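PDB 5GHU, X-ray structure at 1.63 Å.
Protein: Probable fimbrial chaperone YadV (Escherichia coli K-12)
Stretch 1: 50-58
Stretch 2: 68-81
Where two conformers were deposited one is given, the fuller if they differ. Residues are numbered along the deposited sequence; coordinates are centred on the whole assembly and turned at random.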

# COMPACT_ATOMS: atom_id res chain seq x y z
N THR A 50 -1.43 -1.59 -20.61
CA THR A 50 -1.38 -2.17 -19.28
C THR A 50 -1.17 -1.10 -18.19
O THR A 50 -2.14 -0.60 -17.63
N VAL A 51 0.08 -0.77 -17.86
CA VAL A 51 0.28 0.31 -16.88
C VAL A 51 0.91 1.51 -17.55
O VAL A 51 1.91 1.39 -18.25
N PRO A 52 0.32 2.70 -17.34
CA PRO A 52 0.78 3.88 -18.07
C PRO A 52 1.96 4.55 -17.36
O PRO A 52 1.92 5.73 -17.09
N PHE A 53 2.99 3.77 -17.05
CA PHE A 53 4.19 4.31 -16.41
C PHE A 53 5.44 3.70 -17.05
O PHE A 53 5.38 2.61 -17.60
N THR A 54 6.55 4.40 -16.96
CA THR A 54 7.86 3.81 -17.21
C THR A 54 8.69 3.92 -15.91
O THR A 54 8.40 4.77 -15.06
N ALA A 55 9.66 3.03 -15.76
CA ALA A 55 10.60 3.06 -14.63
C ALA A 55 11.97 2.96 -15.24
O ALA A 55 12.28 1.96 -15.92
N THR A 56 12.80 3.98 -15.03
CA THR A 56 14.10 3.96 -15.68
C THR A 56 15.21 4.34 -14.70
O THR A 56 15.07 5.21 -13.87
N PRO A 57 16.31 3.60 -14.79
CA PRO A 57 16.58 2.51 -15.72
C PRO A 57 15.84 1.23 -15.29
O PRO A 57 15.77 0.91 -14.11
N PRO A 58 15.31 0.49 -16.26
CA PRO A 58 14.58 -0.72 -15.90
C PRO A 58 15.50 -1.82 -15.40
O PRO A 58 15.06 -2.68 -14.63
N GLN A 68 21.06 3.54 -6.56
CA GLN A 68 20.56 3.89 -7.87
C GLN A 68 19.22 4.55 -7.67
O GLN A 68 18.35 4.01 -6.99
N THR A 69 19.03 5.72 -8.26
CA THR A 69 17.72 6.34 -8.29
C THR A 69 16.94 5.87 -9.51
O THR A 69 17.46 5.87 -10.62
N ILE A 70 15.67 5.48 -9.29
CA ILE A 70 14.80 5.04 -10.38
C ILE A 70 13.79 6.15 -10.64
O ILE A 70 13.13 6.60 -9.72
N LYS A 71 13.64 6.55 -11.88
CA LYS A 71 12.69 7.60 -12.21
C LYS A 71 11.39 6.94 -12.68
O LYS A 71 11.38 6.13 -13.63
N LEU A 72 10.28 7.28 -12.03
CA LEU A 72 8.99 6.72 -12.42
C LEU A 72 8.23 7.80 -13.15
O LEU A 72 8.17 8.94 -12.69
N MET A 73 7.67 7.46 -14.30
CA MET A 73 7.09 8.49 -15.15
C MET A 73 5.74 8.06 -15.72
O MET A 73 5.64 7.02 -16.36
N TYR A 74 4.69 8.85 -15.48
CA TYR A 74 3.36 8.58 -16.05
C TYR A 74 3.35 8.90 -17.54
O TYR A 74 3.87 9.92 -17.96
N THR A 75 2.77 8.02 -18.33
CA THR A 75 2.83 8.17 -19.78
C THR A 75 1.46 8.51 -20.34
O THR A 75 1.35 8.91 -21.50
N ALA A 76 0.41 8.34 -19.55
CA ALA A 76 -0.96 8.56 -20.02
C ALA A 76 -1.26 7.75 -21.27
O ALA A 76 -2.07 8.17 -22.10
N SER A 77 -0.61 6.61 -21.42
CA SER A 77 -0.93 5.74 -22.55
C SER A 77 -2.37 5.24 -22.37
O SER A 77 -3.09 4.98 -23.35
N THR A 78 -2.74 5.08 -21.11
CA THR A 78 -4.11 4.85 -20.67
C THR A 78 -4.44 6.00 -19.73
O THR A 78 -3.59 6.42 -18.96
N SER A 79 -5.67 6.49 -19.77
CA SER A 79 -6.01 7.60 -18.89
C SER A 79 -6.46 7.05 -17.56
O SER A 79 -7.27 6.13 -17.50
N LEU A 80 -5.90 7.56 -16.48
CA LEU A 80 -6.37 7.12 -15.18
C LEU A 80 -7.53 8.01 -14.71
O LEU A 80 -7.65 9.17 -15.15
N PRO A 81 -8.34 7.52 -13.76
CA PRO A 81 -9.46 8.34 -13.30
C PRO A 81 -9.00 9.59 -12.66
O PRO A 81 -7.92 9.58 -12.04

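Two antiparallel strand segments, 53-56 and 68-74, pair edge to edge through their backbones, and the contact is extended by a proline-centred cluster at the 75-80 loop and a smaller apolar patch at P57. Four backbone hydrogen bonds tie T54 to M73 and T56 to K71, and T75 N to P52 O (2.7 Å) continues the ladder one step beyond the strand. In these extended strands the side chains alternate between two faces: F53, A55, L72 and Y74 on one, T54, T56, K71 and M73 on the other.

On the first face, F53 (chi1 m, chi2 88°) lays its ring beside Y74, with CE2 3.8 Å from Y74 CB; Y74 CD1 lies over one face of the F53 ring. The two rings are oblique, planes at 58° and centroids 5.5 Å apart. F53 CZ also reaches L80 CD1 at 4.1 Å. A55, with only a methyl to offer, is met by L72 (m, t), whose end comes nearer: A55 CB lies 3.5 Å from L72 CD2 and 4.0 Å from I70 CG2. I70 (m, m) starts sideways, yet its CD1 comes within 3.8 Å of P57 CD, the proline that follows a cis peptide bond. Q68 (t, p) points toward the first stretch, its NE2 3.7 Å from P57 CD while donating to T69 O (2.9 Å).

P52 is buried and points toward the second stretch, where its ring is covered by several residues: CG is 3.6 Å from Y74 CE1 and 4.1 Å from L80 CG, and CB is 3.5 Å from S77 OG. Y74 (t) is held at its far end by L80 N, which donates to Y74 OH (3.3 Å). T75 and S77, both p, share a hydroxyl hydrogen bond, T75 OG1 to S77 OG (3.2 Å), beside the proline.

The opposite face is more polar. T54 and T56, both p, present their hydroxyls to water 1, with T54 OG1 at 2.8 Å and T56 OG1 at 3.0 Å from its oxygen; the same water donates to K71 O (2.8 Å), joining both threonines to the neighbouring strand. T54 OG1 also packs 3.6 Å from M73 CB, and T54 CG2 lies 3.8 Å from T75 CG2. M73 (t, t, m) and K71 (t, t, m, t) begin on this face, but their ends lead away, so the bases of these long chains make the contact. Near P57, water 2 donates to T69 O (2.8 Å) and weakly to T56 O (3.4 Å).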

# COMPACT_ATOMS: atom_id res chain seq x y z
CB THR A 50 -0.28 -3.23 -19.17
OG1 THR A 50 0.92 -2.74 -19.77
CG2 THR A 50 -0.71 -4.50 -19.89
CB VAL A 51 1.14 -0.13 -15.67
CG1 VAL A 51 0.49 -1.29 -14.96
CG2 VAL A 51 2.55 -0.48 -16.11
CB PRO A 52 -0.45 4.81 -18.05
CG PRO A 52 -1.19 4.43 -16.73
CD PRO A 52 -0.94 2.92 -16.60
CB PHE A 53 4.22 4.02 -14.91
CG PHE A 53 3.13 4.69 -14.12
CD1 PHE A 53 1.90 4.07 -13.97
CD2 PHE A 53 3.33 5.95 -13.54
CE1 PHE A 53 0.87 4.67 -13.25
CE2 PHE A 53 2.31 6.56 -12.80
CZ PHE A 53 1.09 5.90 -12.66
CB THR A 54 8.59 4.48 -18.37
OG1 THR A 54 8.72 5.88 -18.12
CG2 THR A 54 7.83 4.30 -19.67
CB ALA A 55 10.34 1.91 -13.67
CB THR A 56 14.12 4.88 -16.89
OG1 THR A 56 13.81 6.20 -16.47
CG2 THR A 56 13.08 4.42 -17.91
CB PRO A 57 18.11 2.35 -15.62
CG PRO A 57 18.43 2.80 -14.24
CD PRO A 57 17.47 3.89 -13.92
CB PRO A 58 13.91 -1.12 -17.22
CG PRO A 58 14.80 -0.55 -18.26
CD PRO A 58 15.27 0.76 -17.70
CB GLN A 68 20.38 2.63 -8.73
CG GLN A 68 19.75 2.86 -10.10
CD GLN A 68 20.62 3.71 -10.98
OE1 GLN A 68 21.79 3.39 -11.22
NE2 GLN A 68 20.07 4.82 -11.46
CB THR A 69 17.83 7.85 -8.31
OG1 THR A 69 18.46 8.23 -7.09
CG2 THR A 69 16.44 8.49 -8.33
CB ILE A 70 14.05 3.74 -10.04
CG1 ILE A 70 15.07 2.65 -9.65
CG2 ILE A 70 13.14 3.28 -11.20
CD1 ILE A 70 16.09 2.24 -10.75
CB LYS A 71 13.28 8.53 -13.29
CG LYS A 71 12.26 9.48 -13.92
CD LYS A 71 12.91 10.41 -14.93
CE LYS A 71 13.75 11.47 -14.23
NZ LYS A 71 14.29 12.49 -15.19
CB LEU A 72 8.19 6.26 -11.20
CG LEU A 72 8.95 5.31 -10.29
CD1 LEU A 72 8.07 5.07 -9.02
CD2 LEU A 72 9.32 3.99 -11.01
CB MET A 73 8.04 8.84 -16.27
CG MET A 73 7.54 10.00 -17.04
SD MET A 73 8.72 10.59 -18.28
CE MET A 73 10.18 10.98 -17.34
CB TYR A 74 2.29 9.40 -15.31
CG TYR A 74 0.86 9.29 -15.83
CD1 TYR A 74 0.14 8.11 -15.74
CD2 TYR A 74 0.21 10.41 -16.36
CE1 TYR A 74 -1.18 8.02 -16.21
CE2 TYR A 74 -1.11 10.34 -16.82
CZ TYR A 74 -1.81 9.15 -16.73
OH TYR A 74 -3.11 9.08 -17.19
CB THR A 75 3.33 6.89 -20.44
OG1 THR A 75 2.37 5.84 -20.23
CG2 THR A 75 4.69 6.48 -19.90
CB ALA A 76 -1.21 10.03 -20.28
CB SER A 77 0.06 4.58 -22.64
OG SER A 77 0.18 3.90 -21.41
CB THR A 78 -4.28 3.55 -19.87
OG1 THR A 78 -3.63 2.47 -20.55
CG2 THR A 78 -5.75 3.24 -19.66
CB SER A 79 -7.11 8.46 -19.49
OG SER A 79 -8.16 7.62 -19.92
CB LEU A 80 -5.22 7.19 -14.16
CG LEU A 80 -4.10 6.18 -14.42
CD1 LEU A 80 -2.90 6.43 -13.55
CD2 LEU A 80 -4.54 4.74 -14.22
CB PRO A 81 -10.17 7.46 -12.25
CG PRO A 81 -9.42 6.26 -12.16
CD PRO A 81 -8.45 6.13 -13.29
O HOH W 1 10.79 6.57 -16.34
O HOH W 2 17.16 7.62 -12.78